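Local coordinates for protein BauA (Acinetobacter baumannii, PDB 6HCP) that takes up iron across the bacterial outer membrane, acting as the TonB-dependent receptor for ferric preacinetobactin, at residues Leu332-Ala340 with Trp402-Pro410. Numbering follows the deposited sequence.
Sequences LSSTLGQLA and WGPKPEFTP. With EDO (1,2-ethanediol), chain Q.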
loop_
_atom_site.group_PDB
_atom_site.type_symbol
_atom_site.label_atom_id
_atom_site.label_comp_id
_atom_site.label_asym_id
_atom_site.label_seq_id
_atom_site.Cartn_x
_atom_site.Cartn_y
_atom_site.Cartn_z
ATOM N N LEU A 332 -16.272 -18.176 17.407
ATOM C CA LEU A 332 -16.780 -18.872 16.229
ATOM C C LEU A 332 -16.848 -20.374 16.519
ATOM O O LEU A 332 -15.897 -20.969 16.995
ATOM C CB LEU A 332 -15.873 -18.598 15.028
ATOM C CG LEU A 332 -16.387 -19.097 13.679
ATOM C CD1 LEU A 332 -17.551 -18.247 13.210
ATOM C CD2 LEU A 332 -15.288 -19.109 12.631
ATOM N N SER A 333 -18.011 -20.964 16.244
ATOM C CA SER A 333 -18.251 -22.392 16.400
ATOM C C SER A 333 -18.522 -22.984 15.016
ATOM O O SER A 333 -19.504 -22.607 14.367
ATOM C CB SER A 333 -19.419 -22.629 17.346
ATOM O OG SER A 333 -19.672 -24.015 17.480
ATOM N N SER A 334 -17.643 -23.885 14.571
ATOM C CA SER A 334 -17.719 -24.438 13.239
ATOM C C SER A 334 -18.013 -25.942 13.322
ATOM O O SER A 334 -17.213 -26.739 13.808
ATOM C CB SER A 334 -16.463 -24.135 12.432
ATOM O OG SER A 334 -16.204 -22.731 12.359
ATOM N N THR A 335 -19.082 -26.355 12.649
ATOM C CA THR A 335 -19.343 -27.769 12.426
ATOM C C THR A 335 -18.688 -28.179 11.106
ATOM O O THR A 335 -18.646 -27.403 10.159
ATOM C CB THR A 335 -20.856 -28.031 12.404
ATOM O OG1 THR A 335 -21.334 -27.344 11.252
ATOM C CG2 THR A 335 -21.579 -27.510 13.624
ATOM N N LEU A 336 -18.228 -29.429 11.041
ATOM C CA LEU A 336 -17.517 -29.933 9.901
ATOM C C LEU A 336 -18.435 -30.866 9.101
ATOM O O LEU A 336 -19.239 -31.567 9.680
ATOM C CB LEU A 336 -16.273 -30.677 10.386
ATOM C CG LEU A 336 -15.345 -29.872 11.297
ATOM C CD1 LEU A 336 -14.138 -30.706 11.699
ATOM C CD2 LEU A 336 -14.908 -28.587 10.615
ATOM N N GLY A 337 -18.228 -30.918 7.786
ATOM C CA GLY A 337 -19.030 -31.748 6.880
ATOM C C GLY A 337 -18.270 -32.114 5.624
ATOM O O GLY A 337 -17.217 -31.542 5.317
ATOM N N GLN A 338 -18.756 -33.147 4.936
ATOM C CA GLN A 338 -18.194 -33.593 3.674
ATOM C C GLN A 338 -19.340 -33.802 2.682
ATOM O O GLN A 338 -20.404 -34.310 3.045
ATOM C CB GLN A 338 -17.395 -34.882 3.860
ATOM C CG GLN A 338 -16.230 -34.735 4.828
ATOM C CD GLN A 338 -15.401 -35.998 4.954
ATOM O OE1 GLN A 338 -15.762 -37.064 4.451
ATOM N NE2 GLN A 338 -14.186 -35.836 5.457
ATOM N N LEU A 339 -19.094 -33.425 1.431
ATOM C CA LEU A 339 -20.061 -33.595 0.359
ATOM C C LEU A 339 -19.316 -33.962 -0.912
ATOM O O LEU A 339 -18.252 -33.426 -1.206
ATOM C CB LEU A 339 -20.849 -32.291 0.179
ATOM C CG LEU A 339 -21.816 -32.257 -1.012
ATOM C CD1 LEU A 339 -22.895 -33.321 -0.878
ATOM C CD2 LEU A 339 -22.454 -30.881 -1.138
ATOM N N ALA A 340 -19.877 -34.901 -1.672
ATOM C CA ALA A 340 -19.410 -35.148 -3.019
ATOM C C ALA A 340 -20.627 -35.456 -3.874
ATOM O O ALA A 340 -21.624 -35.989 -3.358
ATOM C CB ALA A 340 -18.397 -36.272 -3.087
ATOM N N TRP A 402 -7.548 -25.204 13.877
ATOM C CA TRP A 402 -8.661 -25.812 13.144
ATOM C C TRP A 402 -8.696 -27.330 13.362
ATOM O O TRP A 402 -9.611 -28.002 12.884
ATOM C CB TRP A 402 -8.586 -25.465 11.656
ATOM C CG TRP A 402 -8.983 -24.053 11.369
ATOM C CD1 TRP A 402 -8.166 -23.033 10.968
ATOM C CD2 TRP A 402 -10.291 -23.492 11.529
ATOM N NE1 TRP A 402 -8.893 -21.876 10.846
ATOM C CE2 TRP A 402 -10.188 -22.121 11.220
ATOM C CE3 TRP A 402 -11.550 -24.028 11.833
ATOM C CZ2 TRP A 402 -11.307 -21.293 11.173
ATOM C CZ3 TRP A 402 -12.648 -23.205 11.790
ATOM C CH2 TRP A 402 -12.524 -21.851 11.474
ATOM N N GLY A 403 -7.707 -27.866 14.086
ATOM C CA GLY A 403 -7.680 -29.298 14.378
ATOM C C GLY A 403 -7.240 -30.116 13.168
ATOM O O GLY A 403 -6.826 -29.586 12.138
ATOM N N PRO A 404 -7.226 -31.459 13.279
ATOM C CA PRO A 404 -6.777 -32.297 12.175
ATOM C C PRO A 404 -7.791 -32.330 11.014
ATOM O O PRO A 404 -8.980 -32.040 11.198
ATOM C CB PRO A 404 -6.606 -33.674 12.829
ATOM C CG PRO A 404 -7.518 -33.661 14.042
ATOM C CD PRO A 404 -7.731 -32.215 14.434
ATOM N N LYS A 405 -7.271 -32.581 9.813
ATOM C CA LYS A 405 -8.046 -32.738 8.624
ATOM C C LYS A 405 -8.671 -34.128 8.600
ATOM O O LYS A 405 -7.959 -35.118 8.540
ATOM C CB LYS A 405 -7.141 -32.567 7.412
ATOM C CG LYS A 405 -7.844 -32.634 6.066
ATOM C CD LYS A 405 -6.866 -32.836 4.937
ATOM C CE LYS A 405 -7.280 -32.141 3.664
ATOM N NZ LYS A 405 -6.135 -31.985 2.735
ATOM N N PRO A 406 -10.010 -34.259 8.550
ATOM C CA PRO A 406 -10.623 -35.581 8.460
ATOM C C PRO A 406 -10.328 -36.202 7.093
ATOM O O PRO A 406 -10.230 -35.508 6.079
ATOM C CB PRO A 406 -12.124 -35.353 8.684
ATOM C CG PRO A 406 -12.340 -33.852 8.562
ATOM C CD PRO A 406 -10.992 -33.178 8.711
ATOM N N GLU A 407 -10.133 -37.520 7.083
ATOM C CA GLU A 407 -10.028 -38.248 5.858
ATOM C C GLU A 407 -11.345 -38.090 5.080
ATOM O O GLU A 407 -12.407 -38.010 5.679
ATOM C CB GLU A 407 -9.750 -39.722 6.159
ATOM C CG GLU A 407 -8.921 -40.387 5.086
ATOM C CD GLU A 407 -8.941 -41.901 5.177
ATOM O OE1 GLU A 407 -9.040 -42.412 6.311
ATOM O OE2 GLU A 407 -8.958 -42.557 4.113
ATOM N N PHE A 408 -11.262 -38.166 3.756
ATOM C CA PHE A 408 -12.414 -37.911 2.905
ATOM C C PHE A 408 -13.010 -39.242 2.442
ATOM O O PHE A 408 -12.540 -39.813 1.471
ATOM C CB PHE A 408 -12.013 -37.010 1.742
ATOM C CG PHE A 408 -13.179 -36.508 0.926
ATOM C CD1 PHE A 408 -14.037 -35.550 1.442
ATOM C CD2 PHE A 408 -13.429 -37.012 -0.341
ATOM C CE1 PHE A 408 -15.137 -35.123 0.711
ATOM C CE2 PHE A 408 -14.539 -36.596 -1.063
ATOM C CZ PHE A 408 -15.371 -35.630 -0.548
ATOM N N THR A 409 -14.100 -39.665 3.092
ATOM C CA THR A 409 -14.785 -40.938 2.787
ATOM C C THR A 409 -16.303 -40.786 2.895
ATOM O O THR A 409 -16.961 -41.545 3.601
ATOM C CB THR A 409 -14.352 -42.034 3.778
ATOM O OG1 THR A 409 -14.672 -41.552 5.089
ATOM C CG2 THR A 409 -12.881 -42.367 3.678
ATOM N N PRO A 410 -16.934 -39.766 2.276
ATOM C CA PRO A 410 -18.371 -39.566 2.472
ATOM C C PRO A 410 -19.160 -40.740 1.884
ATOM O O PRO A 410 -18.846 -41.199 0.794
ATOM C CB PRO A 410 -18.632 -38.259 1.714
ATOM C CG PRO A 410 -17.590 -38.282 0.615
ATOM C CD PRO A 410 -16.348 -38.840 1.297
HETATM C C1 EDO Q . -14.073 -39.630 8.361
HETATM O O1 EDO Q . -13.253 -40.088 7.291
HETATM C C2 EDO Q . -13.750 -40.404 9.627
HETATM O O2 EDO Q . -12.713 -39.721 10.333
#
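An extracellular loop of the outer-membrane barrel packs here on the extended end of a barrel strand, and Q338 is the main link between them. Its side chain is extended beyond CG and reaches the loop backbone. Q338 NE2 donates a nearly straight hydrogen bond to E407 O (2.8 Å, 171° at the hydrogen). The oxygen lies in the plane of the Q338 amide, but the nitrogen stands above the E407 carbonyl plane. NE2 also bonds to N318 OD1, and the two bonds together should fix the amide flip. Q338 OE1 then accepts a weak bond from T409 N (3.4 Å). The same E407 O takes a bond from O1 of a 1,2-ethanediol molecule.

In TonB-dependent receptors such long loops join barrel strands at the cell surface; this one leads into strand 412-431. With chi1 at -171°, F408 swings its ring away from its own backbone N and back to the strand. P410 CD sits over one face of the F408 ring, 3.6 Å above its plane. The edge of that ring meets the strand: F408 CZ is 3.7 Å from L339 O and 4.0 Å from A340 CB. The W402 ring edge faces S334 OG (3.6 Å from W402 CZ3) and L332 CD2 (4.1 Å from W402 CH2).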